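Local coordinates for hypothetical conserved protein, GK1056 (PDB 2QYH) that is of unknown function but, as a member of the haloacid dehalogenase-like hydrolase family, may act as a magnesium-dependent phosphatase, at residues M123-F128 against R169-S174. Residues are numbered along the deposited sequence; the frame is centred on the assembly and turned at random.
Sequences MASLKF and RWHDVS
Leu126 meets Trp170 where the Schellman motif that ends helix 117-124 lies against the hairpin turn joining strands 165-171 and 174-179, in the part of this HAD-type protein built on the antiparallel sheet. Trp170 gives the largest share of the buried surface, 71 of 167 Å². At CB, a chi1 of 58° tucks CG between the two backbone branches and lays the benzo atoms against Leu126. CE3 lies 4.0 Å from Leu126 CD1, and CZ3 comes within 3.4 Å of that methyl, which sits oblique to the ring. CH2 meets the other branch, Leu126 CD2, at 3.5 Å; CZ2 is farther from it. His171 CB and Ser174 O pack on one indole face, near its rim. Ser125 OG lies at the indole edge near its plane, 3.9 Å from both Trp170 CZ3 and His171 CD2; its hydrogen bond goes to Ser122 O instead. Behind the leucine, Phe128 N to Met123 O and Lys127 N to Ala124 O, 2.8 Å each, define the motif with the positive phi of Lys127; Leu126 N is a second donor to Met123 O. In the hairpin turn, Val173 N donates to His171 ND1 at 3.0 Å. That bond is almost straight (177°), though tilted 20° out of the imidazole plane.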
HETATM    1  N   MSE D 123       8.247   4.105 -14.797  1.00 34.94           N
HETATM    2  CA  MSE D 123       7.671   4.192 -13.457  1.00 34.94           C
HETATM    3  C   MSE D 123       6.153   3.985 -13.409  1.00 34.94           C
HETATM    4  O   MSE D 123       5.613   3.507 -12.410  1.00 52.20           O
HETATM    5  CB  MSE D 123       8.011   5.540 -12.826  1.00 67.65           C
HETATM    6  CG  MSE D 123       9.493   5.791 -12.645  1.00 67.65           C
HETATM    7 SE   MSE D 123      10.362   4.711 -11.283  1.00 67.65          SE
HETATM    8  CE  MSE D 123       8.836   3.951 -10.391  1.00 67.65           C
ATOM      9  N   ALA D 124       5.465   4.361 -14.478  1.00 46.37           N
ATOM     10  CA  ALA D 124       4.029   4.191 -14.516  1.00 45.37           C
ATOM     11  C   ALA D 124       3.762   2.693 -14.540  1.00 45.37           C
ATOM     12  O   ALA D 124       2.734   2.218 -14.047  1.00 46.37           O
ATOM     13  CB  ALA D 124       3.462   4.853 -15.753  1.00 34.36           C
ATOM     14  N   SER D 125       4.705   1.949 -15.111  1.00 37.70           N
ATOM     15  CA  SER D 125       4.559   0.505 -15.191  1.00 37.70           C
ATOM     16  C   SER D 125       4.664  -0.134 -13.807  1.00 37.70           C
ATOM     17  O   SER D 125       4.179  -1.246 -13.590  1.00 37.70           O
ATOM     18  CB  SER D 125       5.605  -0.090 -16.140  1.00 46.36           C
ATOM     19  OG  SER D 125       6.916   0.060 -15.638  1.00 47.36           O
ATOM     20  N   LEU D 126       5.306   0.570 -12.880  1.00 33.68           N
ATOM     21  CA  LEU D 126       5.448   0.102 -11.503  1.00 32.68           C
ATOM     22  C   LEU D 126       4.259   0.678 -10.736  1.00 32.68           C
ATOM     23  O   LEU D 126       4.117   0.474  -9.524  1.00 32.68           O
ATOM     24  CB  LEU D 126       6.753   0.628 -10.907  1.00 37.31           C
ATOM     25  CG  LEU D 126       7.967  -0.301 -10.817  1.00 38.31           C
ATOM     26  CD1 LEU D 126       7.974  -1.293 -11.959  1.00 39.31           C
ATOM     27  CD2 LEU D 126       9.231   0.543 -10.812  1.00 37.31           C
ATOM     28  N   LYS D 127       3.412   1.392 -11.479  1.00 36.62           N
ATOM     29  CA  LYS D 127       2.213   2.051 -10.973  1.00 36.62           C
ATOM     30  C   LYS D 127       2.549   3.227 -10.070  1.00 35.62           C
ATOM     31  O   LYS D 127       1.849   3.503  -9.096  1.00 35.62           O
ATOM     32  CB  LYS D 127       1.302   1.058 -10.241  1.00 34.52           C
ATOM     33  CG  LYS D 127       0.700  -0.004 -11.148  1.00 34.52           C
ATOM     34  CD  LYS D 127       0.035   0.630 -12.369  1.00 37.52           C
ATOM     35  CE  LYS D 127      -0.572  -0.415 -13.291  1.00 39.52           C
ATOM     36  NZ  LYS D 127      -1.682  -1.162 -12.631  1.00 41.52           N
ATOM     37  N   PHE D 128       3.628   3.920 -10.416  1.00 36.82           N
ATOM     38  CA  PHE D 128       4.062   5.090  -9.669  1.00 36.82           C
ATOM     39  C   PHE D 128       4.104   6.356 -10.505  1.00 37.82           C
ATOM     40  O   PHE D 128       4.331   6.322 -11.722  1.00 37.82           O
ATOM     41  CB  PHE D 128       5.434   4.848  -9.043  1.00 32.52           C
ATOM     42  CG  PHE D 128       5.374   4.186  -7.713  1.00 30.52           C
ATOM     43  CD1 PHE D 128       5.373   2.802  -7.611  1.00 30.52           C
ATOM     44  CD2 PHE D 128       5.305   4.954  -6.554  1.00 29.52           C
ATOM     45  CE1 PHE D 128       5.305   2.182  -6.371  1.00 29.52           C
ATOM     46  CE2 PHE D 128       5.234   4.346  -5.306  1.00 29.52           C
ATOM     47  CZ  PHE D 128       5.233   2.956  -5.215  1.00 29.52           C
ATOM     48  N   ARG D 169      18.842  -4.774 -15.584  1.00 37.96           N
ATOM     49  CA  ARG D 169      17.737  -4.212 -16.346  1.00 38.96           C
ATOM     50  C   ARG D 169      16.395  -4.886 -16.073  1.00 38.96           C
ATOM     51  O   ARG D 169      16.312  -6.107 -15.927  1.00 38.96           O
ATOM     52  CB  ARG D 169      18.078  -4.272 -17.844  1.00 44.08           C
ATOM     53  CG  ARG D 169      17.096  -3.548 -18.763  1.00 44.08           C
ATOM     54  CD  ARG D 169      17.716  -3.282 -20.135  1.00 43.08           C
ATOM     55  NE  ARG D 169      18.798  -2.299 -20.065  1.00 42.08           N
ATOM     56  CZ  ARG D 169      18.616  -0.986 -19.955  1.00 41.08           C
ATOM     57  NH1 ARG D 169      17.392  -0.481 -19.910  1.00 40.08           N
ATOM     58  NH2 ARG D 169      19.662  -0.174 -19.878  1.00 40.08           N
ATOM     59  N   TRP D 170      15.344  -4.072 -16.004  1.00 42.76           N
ATOM     60  CA  TRP D 170      13.992  -4.565 -15.755  1.00 42.76           C
ATOM     61  C   TRP D 170      12.989  -3.892 -16.691  1.00 43.76           C
ATOM     62  O   TRP D 170      11.816  -4.264 -16.723  1.00 43.76           O
ATOM     63  CB  TRP D 170      13.577  -4.289 -14.304  1.00 35.20           C
ATOM     64  CG  TRP D 170      13.633  -2.838 -13.955  1.00 34.20           C
ATOM     65  CD1 TRP D 170      14.738  -2.128 -13.591  1.00 33.20           C
ATOM     66  CD2 TRP D 170      12.547  -1.901 -14.005  1.00 33.20           C
ATOM     67  NE1 TRP D 170      14.413  -0.801 -13.411  1.00 32.20           N
ATOM     68  CE2 TRP D 170      13.081  -0.635 -13.658  1.00 33.20           C
ATOM     69  CE3 TRP D 170      11.186  -2.005 -14.305  1.00 33.20           C
ATOM     70  CZ2 TRP D 170      12.289   0.520 -13.606  1.00 33.20           C
ATOM     71  CZ3 TRP D 170      10.403  -0.856 -14.252  1.00 33.20           C
ATOM     72  CH2 TRP D 170      10.960   0.389 -13.904  1.00 33.20           C
ATOM     73  N   HIS D 171      13.446  -2.890 -17.438  1.00 54.49           N
ATOM     74  CA  HIS D 171      12.576  -2.175 -18.371  1.00 55.49           C
ATOM     75  C   HIS D 171      13.397  -1.711 -19.575  1.00 56.49           C
ATOM     76  O   HIS D 171      14.626  -1.696 -19.519  1.00 56.49           O
ATOM     77  CB  HIS D 171      11.921  -0.981 -17.656  1.00 47.88           C
ATOM     78  CG  HIS D 171      10.875  -0.272 -18.469  1.00 49.88           C
ATOM     79  ND1 HIS D 171      11.175   0.754 -19.339  1.00 51.88           N
ATOM     80  CD2 HIS D 171       9.533  -0.441 -18.535  1.00 50.88           C
ATOM     81  CE1 HIS D 171      10.063   1.190 -19.904  1.00 51.88           C
ATOM     82  NE2 HIS D 171       9.051   0.481 -19.432  1.00 51.88           N
ATOM     83  N   ASP D 172      12.725  -1.354 -20.665  1.00 53.85           N
ATOM     84  CA  ASP D 172      13.412  -0.889 -21.868  1.00 52.85           C
ATOM     85  C   ASP D 172      14.234   0.357 -21.624  1.00 52.85           C
ATOM     86  O   ASP D 172      15.292   0.533 -22.222  1.00 52.85           O
ATOM     87  CB  ASP D 172      12.415  -0.581 -22.982  1.00 68.21           C
ATOM     88  CG  ASP D 172      11.985  -1.820 -23.725  1.00 69.21           C
ATOM     89  OD1 ASP D 172      11.103  -1.723 -24.598  1.00 71.21           O
ATOM     90  OD2 ASP D 172      12.543  -2.895 -23.430  1.00 70.21           O
ATOM     91  N   VAL D 173      13.753   1.230 -20.750  1.00 45.33           N
ATOM     92  CA  VAL D 173      14.473   2.468 -20.498  1.00 44.33           C
ATOM     93  C   VAL D 173      14.919   2.702 -19.061  1.00 44.33           C
ATOM     94  O   VAL D 173      15.204   3.840 -18.678  1.00 44.33           O
ATOM     95  CB  VAL D 173      13.636   3.686 -20.956  1.00 36.84           C
ATOM     96  CG1 VAL D 173      13.364   3.599 -22.452  1.00 36.84           C
ATOM     97  CG2 VAL D 173      12.332   3.739 -20.189  1.00 35.84           C
ATOM     98  N   SER D 174      14.992   1.639 -18.267  1.00 49.96           N
ATOM     99  CA  SER D 174      15.413   1.784 -16.878  1.00 48.96           C
ATOM    100  C   SER D 174      16.049   0.511 -16.336  1.00 47.96           C
ATOM    101  O   SER D 174      15.561  -0.594 -16.574  1.00 47.96           O
ATOM    102  CB  SER D 174      14.217   2.165 -16.001  1.00 48.84           C
ATOM    103  OG  SER D 174      14.619   2.449 -14.673  1.00 48.84           O
TER